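Local atomic coordinates of extracellular subtilisin-like serine proteinase (Vibrio sp. PA-44, PDB entry 1SH7), a protein that probably cleaves internal peptide bonds of proteins as a secreted, calcium-binding, cold-adapted serine endopeptidase of the subtilisin (S8) family. Residues Gly80-Val85 against Gly211-Ile216; Ser139-Ala144 against Ala168-Gly173. One frame throughout, in Å; residues are numbered along the deposited sequence. Where two conformers were deposited one is given.

Contact 1: residues Gly80-Val85 against Gly211-Ile216; sequences GSQYGV and GGYKTI
The ring of Tyr83 has Gln82 CB over the centre of one face and Tyr213 CE1 at its edge, close to the ring plane. The two tyrosines form an offset edge-to-face (T-shaped) stack, in which the edge of Tyr83 is turned toward the face of Tyr213. Their planes stand at 84° and their centroids lie 5.5 Å apart. In this subtilisin-like fold the pair joins the loop after helix 70-79 to the beta hairpin of strands 204-207 and 213-216, which runs on into the helix that begins near Ser220.

The touching flank of Tyr83 is its CD1-CE1 side, and the closest approach is 3.6 Å from Tyr83 CE1 to Tyr213 CE1. With CG opposite the carbonyl carbon, beside the backbone N, each ring follows a CB already directed at the other segment, and the two side chains cross at about a right angle. Tyrosine suits both places because the ring carbons pack while the hydroxyl takes a polar partner near the surface. Tyr83 OH is hydrogen-bonded to Lys205 NZ on the other strand of the hairpin, so this residue ties the loop to both strands. The loop backbone is gripped too, since Glu46 accepts hydrogen bonds from the amides of Gln82 and Tyr83. Within the loop, a weak bond links Gly84 N to Gly80 O.

Gln82 crosses Tyr213 similarly, its amide almost perpendicular to the ring (88°). Gln82 OE1 stops 3.8 Å from Tyr213 OH without a hydrogen bond, and that hydroxyl is instead bonded to Glu45 OE2.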
ATOM      1  N   GLY A  80      -8.018   2.708   8.191  1.00 10.60           N
ATOM      2  CA  GLY A  80      -8.502   2.679   9.557  1.00 10.57           C
ATOM      3  C   GLY A  80      -8.637   4.052  10.163  1.00 10.82           C
ATOM      4  O   GLY A  80      -7.824   4.929   9.929  1.00 10.44           O
ATOM      5  N   SER A  81      -9.684   4.243  10.963  1.00 12.20           N
ATOM      6  CA  SER A  81      -9.901   5.525  11.639  1.00 12.59           C
ATOM      7  C   SER A  81      -8.711   5.995  12.516  1.00 13.01           C
ATOM      8  O   SER A  81      -8.295   7.154  12.440  1.00 12.69           O
ATOM      9  CB  SER A  81     -11.140   5.409  12.518  0.60 12.95           C
ATOM     10  OG  SER A  81     -11.389   6.620  13.174  0.65 15.99           O
ATOM     11  N   GLN A  82      -8.179   5.118  13.364  1.00 12.89           N
ATOM     12  CA  GLN A  82      -7.118   5.532  14.285  1.00 13.60           C
ATOM     13  C   GLN A  82      -5.761   5.403  13.617  1.00 12.97           C
ATOM     14  O   GLN A  82      -4.894   6.247  13.801  1.00 11.77           O
ATOM     15  CB  GLN A  82      -7.090   4.683  15.561  1.00 15.06           C
ATOM     16  CG  GLN A  82      -8.267   4.853  16.515  1.00 19.46           C
ATOM     17  CD  GLN A  82      -8.001   4.125  17.839  1.00 23.92           C
ATOM     18  OE1 GLN A  82      -8.363   2.952  18.000  1.00 27.94           O
ATOM     19  NE2 GLN A  82      -7.321   4.798  18.752  1.00 27.28           N
ATOM     20  N   TYR A  83      -5.572   4.310  12.874  1.00 11.72           N
ATOM     21  CA  TYR A  83      -4.250   3.946  12.417  1.00 11.82           C
ATOM     22  C   TYR A  83      -4.078   3.981  10.904  1.00 11.79           C
ATOM     23  O   TYR A  83      -3.074   3.501  10.407  1.00 11.41           O
ATOM     24  CB  TYR A  83      -3.884   2.557  12.974  1.00 11.19           C
ATOM     25  CG  TYR A  83      -3.961   2.500  14.473  1.00 12.73           C
ATOM     26  CD1 TYR A  83      -4.770   1.556  15.122  1.00 12.08           C
ATOM     27  CD2 TYR A  83      -3.314   3.476  15.264  1.00 13.13           C
ATOM     28  CE1 TYR A  83      -4.838   1.517  16.514  1.00 14.28           C
ATOM     29  CE2 TYR A  83      -3.384   3.438  16.667  1.00 14.55           C
ATOM     30  CZ  TYR A  83      -4.141   2.466  17.273  1.00 14.91           C
ATOM     31  OH  TYR A  83      -4.216   2.423  18.633  1.00 16.39           O
ATOM     32  N   GLY A  84      -4.998   4.620  10.180  1.00 11.26           N
ATOM     33  CA  GLY A  84      -4.890   4.657   8.729  1.00 10.74           C
ATOM     34  C   GLY A  84      -4.596   6.028   8.178  1.00 10.30           C
ATOM     35  O   GLY A  84      -4.810   7.068   8.846  1.00  9.96           O
ATOM     36  N   VAL A  85      -4.151   6.031   6.924  1.00 10.10           N
ATOM     37  CA  VAL A  85      -3.767   7.257   6.202  1.00 10.66           C
ATOM     38  C   VAL A  85      -4.983   8.061   5.696  1.00 10.76           C
ATOM     39  O   VAL A  85      -5.018   9.297   5.780  1.00 12.43           O
ATOM     40  CB  VAL A  85      -2.847   6.874   5.036  1.00 10.43           C
ATOM     41  CG1 VAL A  85      -2.517   8.042   4.159  1.00  9.50           C
ATOM     42  CG2 VAL A  85      -1.554   6.216   5.564  1.00 11.51           C
ATOM     43  N   GLY A 211     -10.463  -8.728  15.434  1.00 13.00           N
ATOM     44  CA  GLY A 211     -11.126  -7.565  15.987  1.00 12.93           C
ATOM     45  C   GLY A 211     -10.275  -6.653  16.846  1.00 12.36           C
ATOM     46  O   GLY A 211     -10.713  -5.545  17.185  1.00 13.54           O
ATOM     47  N   GLY A 212      -9.066  -7.084  17.164  1.00 12.47           N
ATOM     48  CA  GLY A 212      -8.099  -6.318  17.928  1.00 11.95           C
ATOM     49  C   GLY A 212      -7.027  -5.703  17.011  1.00 11.91           C
ATOM     50  O   GLY A 212      -7.320  -5.274  15.865  1.00 11.46           O
ATOM     51  N   TYR A 213      -5.791  -5.671  17.491  1.00 11.09           N
ATOM     52  CA  TYR A 213      -4.680  -5.010  16.795  1.00 11.60           C
ATOM     53  C   TYR A 213      -3.419  -5.832  16.863  1.00 11.95           C
ATOM     54  O   TYR A 213      -3.315  -6.758  17.645  1.00 12.32           O
ATOM     55  CB  TYR A 213      -4.443  -3.603  17.358  1.00 12.31           C
ATOM     56  CG  TYR A 213      -5.693  -2.756  17.249  1.00 10.75           C
ATOM     57  CD1 TYR A 213      -5.947  -2.025  16.124  1.00 11.40           C
ATOM     58  CD2 TYR A 213      -6.644  -2.729  18.272  1.00 13.90           C
ATOM     59  CE1 TYR A 213      -7.114  -1.282  15.989  1.00 14.96           C
ATOM     60  CE2 TYR A 213      -7.811  -1.992  18.150  1.00 13.10           C
ATOM     61  CZ  TYR A 213      -8.050  -1.287  16.995  1.00 12.37           C
ATOM     62  OH  TYR A 213      -9.172  -0.545  16.802  1.00 18.69           O
ATOM     63  N   LYS A 214      -2.466  -5.516  15.991  1.00 12.28           N
ATOM     64  CA  LYS A 214      -1.169  -6.196  15.962  1.00 12.62           C
ATOM     65  C   LYS A 214      -0.144  -5.239  15.377  1.00 12.13           C
ATOM     66  O   LYS A 214      -0.481  -4.371  14.587  1.00 10.09           O
ATOM     67  CB  LYS A 214      -1.226  -7.467  15.121  1.00 12.91           C
ATOM     68  CG  LYS A 214      -0.131  -8.482  15.470  1.00 17.97           C
ATOM     69  CD  LYS A 214      -0.296  -9.773  14.658  1.00 23.99           C
ATOM     70  CE  LYS A 214       0.576 -10.942  15.154  1.00 25.25           C
ATOM     71  NZ  LYS A 214       1.607 -11.345  14.161  1.00 30.56           N
ATOM     72  N   THR A 215       1.080  -5.359  15.843  1.00 12.38           N
ATOM     73  CA  THR A 215       2.186  -4.534  15.369  1.00 12.28           C
ATOM     74  C   THR A 215       3.134  -5.457  14.612  1.00 12.37           C
ATOM     75  O   THR A 215       3.691  -6.413  15.170  1.00 13.54           O
ATOM     76  CB  THR A 215       2.883  -3.849  16.551  1.00 11.88           C
ATOM     77  OG1 THR A 215       1.963  -2.941  17.196  1.00 11.43           O
ATOM     78  CG2 THR A 215       4.006  -2.975  16.042  1.00 11.68           C
ATOM     79  N   ILE A 216       3.294  -5.221  13.319  1.00 12.23           N
ATOM     80  CA  ILE A 216       4.197  -6.036  12.535  1.00 13.22           C
ATOM     81  C   ILE A 216       5.006  -5.202  11.554  1.00 11.69           C
ATOM     82  O   ILE A 216       4.743  -4.020  11.361  1.00 10.38           O
ATOM     83  CB  ILE A 216       3.404  -7.171  11.792  1.00 14.80           C
ATOM     84  CG1 ILE A 216       2.269  -6.583  10.966  1.00 17.50           C
ATOM     85  CG2 ILE A 216       2.839  -8.179  12.802  1.00 18.64           C
ATOM     86  CD1 ILE A 216       1.400  -7.642  10.237  1.00 21.07           C
TER

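Contact 2: residues Ser139-Ala144 against Ala168-Gly173; sequences SAVQGA and ARVPSG. With CA (calcium ion), chain C.
Ser172 OG is gripped by two waters, and both lead across to Gln142 on the facing helix. Water 1 lies 2.9 Å from Ser172 OG and accepts a hydrogen bond from the side-chain amide, with Gln142 NE2 2.6 Å away. Water 2 lies 3.0 Å from the same Ser172 OG and donates to the helix carbonyl, at 2.8 Å from Gln142 O. A small hydroxyl suits this place: it serves two waters at once, whereas Gln142 reaches water 1 through a long, nearly extended side chain whose CG lies opposite the backbone N (chi1 -171°).

Beside this solvent bridge the contact is apolar. Val170 points at the helix, and its CG1 meets Val141 CG1 at 4.3 Å, both valines being buried. The amide of Gln142 lies beside this apolar patch, its NE2 near the same Val170 methyl.

Val170 to Gly173 make a type I beta turn, closed by Gly173 N to Val170 O at 3.1 Å; Pro171 suits the second position because its ring restricts phi to values near the -49° found here. The carbonyls of the turn hold a calcium ion, bound by Pro171 O, Gly173 O, four waters and Asp196, a site of the kind known from proteinase K. One of those metal waters, water 3, also donates to Val170 O, 2.7 Å away, linking the ion to the start of the turn.

Helix 135-146 thus lies with the calcium-binding turn against Val141 and Gln142, strand 150-154 against Val141 and Ala144 through Phe151, and helix 105-118 against Ala140 and Ala144.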
ATOM      1  N   SER A 139       1.936  -9.615 -16.402  1.00 15.80           N
ATOM      2  CA  SER A 139       1.080  -9.195 -17.514  1.00 15.42           C
ATOM      3  C   SER A 139      -0.325  -8.797 -17.052  1.00 14.74           C
ATOM      4  O   SER A 139      -0.885  -7.787 -17.517  1.00 13.67           O
ATOM      5  CB  SER A 139       1.038 -10.291 -18.592  0.65 15.85           C
ATOM      6  OG  SER A 139       2.333 -10.421 -19.154  0.65 16.67           O
ATOM      7  N   ALA A 140      -0.886  -9.544 -16.115  1.00 14.15           N
ATOM      8  CA  ALA A 140      -2.185  -9.199 -15.532  1.00 12.82           C
ATOM      9  C   ALA A 140      -2.134  -7.862 -14.781  1.00 12.63           C
ATOM     10  O   ALA A 140      -3.065  -7.063 -14.881  1.00 11.42           O
ATOM     11  CB  ALA A 140      -2.647 -10.300 -14.594  1.00 13.58           C
ATOM     12  N   VAL A 141      -1.045  -7.600 -14.051  1.00 11.66           N
ATOM     13  CA  VAL A 141      -0.938  -6.362 -13.299  1.00 12.59           C
ATOM     14  C   VAL A 141      -0.778  -5.219 -14.268  1.00 12.63           C
ATOM     15  O   VAL A 141      -1.466  -4.197 -14.141  1.00 11.91           O
ATOM     16  CB  VAL A 141       0.200  -6.419 -12.270  1.00 12.34           C
ATOM     17  CG1 VAL A 141       0.498  -5.052 -11.673  1.00 14.37           C
ATOM     18  CG2 VAL A 141      -0.190  -7.400 -11.195  1.00 13.69           C
ATOM     19  N   GLN A 142       0.068  -5.420 -15.271  1.00 13.72           N
ATOM     20  CA  GLN A 142       0.285  -4.410 -16.300  1.00 15.11           C
ATOM     21  C   GLN A 142      -1.008  -4.054 -17.000  1.00 14.46           C
ATOM     22  O   GLN A 142      -1.258  -2.881 -17.294  1.00 14.43           O
ATOM     23  CB  GLN A 142       1.310  -4.916 -17.289  1.00 16.59           C
ATOM     24  CG  GLN A 142       1.794  -3.908 -18.289  1.00 19.61           C
ATOM     25  CD  GLN A 142       3.099  -4.403 -18.909  1.00 27.96           C
ATOM     26  OE1 GLN A 142       3.070  -5.059 -19.945  1.00 30.55           O
ATOM     27  NE2 GLN A 142       4.242  -4.147 -18.221  1.00 30.66           N
ATOM     28  N   GLY A 143      -1.820  -5.071 -17.272  1.00 13.70           N
ATOM     29  CA  GLY A 143      -3.133  -4.923 -17.849  1.00 13.55           C
ATOM     30  C   GLY A 143      -4.128  -4.141 -17.005  1.00 13.15           C
ATOM     31  O   GLY A 143      -4.846  -3.296 -17.531  1.00 13.59           O
ATOM     32  N   ALA A 144      -4.176  -4.410 -15.702  1.00 12.14           N
ATOM     33  CA  ALA A 144      -5.076  -3.709 -14.798  1.00 11.92           C
ATOM     34  C   ALA A 144      -4.683  -2.236 -14.690  1.00 11.74           C
ATOM     35  O   ALA A 144      -5.544  -1.362 -14.654  1.00 11.77           O
ATOM     36  CB  ALA A 144      -5.089  -4.389 -13.436  1.00 11.63           C
ATOM     37  N   ALA A 168       6.369  -7.201  -7.846  1.00 12.44           N
ATOM     38  CA  ALA A 168       7.216  -6.006  -7.583  1.00 12.91           C
ATOM     39  C   ALA A 168       7.942  -5.423  -8.787  1.00 13.69           C
ATOM     40  O   ALA A 168       8.126  -4.193  -8.908  1.00 13.06           O
ATOM     41  CB  ALA A 168       8.252  -6.328  -6.521  1.00 13.14           C
ATOM     42  N   ARG A 169       8.418  -6.298  -9.655  1.00 14.12           N
ATOM     43  CA  ARG A 169       9.263  -5.860 -10.745  1.00 15.50           C
ATOM     44  C   ARG A 169       8.505  -5.196 -11.898  1.00 15.40           C
ATOM     45  O   ARG A 169       9.135  -4.586 -12.749  1.00 15.61           O
ATOM     46  CB  ARG A 169      10.110  -7.018 -11.245  1.00 16.04           C
ATOM     47  CG  ARG A 169       9.337  -8.107 -11.974  1.00 18.14           C
ATOM     48  CD  ARG A 169      10.246  -9.212 -12.392  1.00 22.63           C
ATOM     49  NE  ARG A 169       9.596 -10.142 -13.280  1.00 27.50           N
ATOM     50  CZ  ARG A 169      10.079 -10.537 -14.441  1.00 33.50           C
ATOM     51  NH1 ARG A 169      11.243 -10.061 -14.905  1.00 36.23           N
ATOM     52  NH2 ARG A 169       9.393 -11.434 -15.141  1.00 34.41           N
ATOM     53  N   VAL A 170       7.172  -5.279 -11.920  1.00 15.35           N
ATOM     54  CA  VAL A 170       6.378  -4.659 -13.018  1.00 14.88           C
ATOM     55  C   VAL A 170       6.672  -3.169 -13.105  1.00 13.54           C
ATOM     56  O   VAL A 170       6.324  -2.417 -12.171  1.00 11.42           O
ATOM     57  CB  VAL A 170       4.871  -4.869 -12.810  1.00 14.76           C
ATOM     58  CG1 VAL A 170       4.039  -4.025 -13.799  1.00 16.43           C
ATOM     59  CG2 VAL A 170       4.499  -6.333 -12.974  1.00 16.55           C
ATOM     60  N   PRO A 171       7.338  -2.713 -14.167  1.00 13.16           N
ATOM     61  CA  PRO A 171       7.744  -1.313 -14.203  1.00 13.48           C
ATOM     62  C   PRO A 171       6.629  -0.330 -13.858  1.00 13.04           C
ATOM     63  O   PRO A 171       6.871   0.532 -13.029  1.00 14.54           O
ATOM     64  CB  PRO A 171       8.275  -1.146 -15.631  1.00 13.48           C
ATOM     65  CG  PRO A 171       8.816  -2.529 -15.957  1.00 13.68           C
ATOM     66  CD  PRO A 171       7.844  -3.446 -15.354  1.00 13.40           C
ATOM     67  N   SER A 172       5.421  -0.479 -14.392  1.00 13.06           N
ATOM     68  CA  SER A 172       4.377   0.563 -14.229  1.00 13.09           C
ATOM     69  C   SER A 172       3.624   0.538 -12.882  1.00 12.62           C
ATOM     70  O   SER A 172       2.771   1.365 -12.601  1.00 11.62           O
ATOM     71  CB  SER A 172       3.420   0.558 -15.418  1.00 12.50           C
ATOM     72  OG  SER A 172       2.691  -0.640 -15.460  1.00 15.81           O
ATOM     73  N   GLY A 173       3.996  -0.411 -12.044  1.00 12.49           N
ATOM     74  CA  GLY A 173       3.538  -0.479 -10.684  1.00 12.36           C
ATOM     75  C   GLY A 173       4.367   0.450  -9.846  1.00 12.51           C
ATOM     76  O   GLY A 173       5.460   0.848 -10.233  1.00 13.14           O
TER
HETATM   77 CA    CA C1290       7.673   1.444 -10.886  1.00 10.63          CA
HETATM   78  O   HOH W   1       4.855  -2.039 -16.875  1.00 12.70           O
HETATM   79  O   HOH W   2       0.704  -0.912 -17.671  1.00 22.44           O
HETATM   80  O   HOH W   3       7.709  -0.960 -10.376  1.00 10.71           O
HETATM   81  O   HOH W   4       6.550   3.361 -11.600  1.00 18.18           O
HETATM   82  O   HOH W   5       9.166   2.333 -12.741  1.00 13.44           O
HETATM   83  O   HOH W   6       9.919   0.829 -10.381  1.00 11.80           O

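Overall arrangement
From the N terminus the chain passes strands 32-37 and 51-56 and helix 70-79 before reaching residues 80-85, the first half of contact 1. It then builds much of the parallel sheet. Contact 2 closes a short loop within that course: helix 135-146, strand 150-154 and the turn that precedes strand 174-179. Beyond strand 197-200 the hairpin brings 211-216 back to 80-85, closing the long loop of contact 1, in which contact 2 is wholly nested. The two lie on opposite sides of the chain's centre, about 28 Å apart between centres and about 17 Å between nearest atoms, and do not touch.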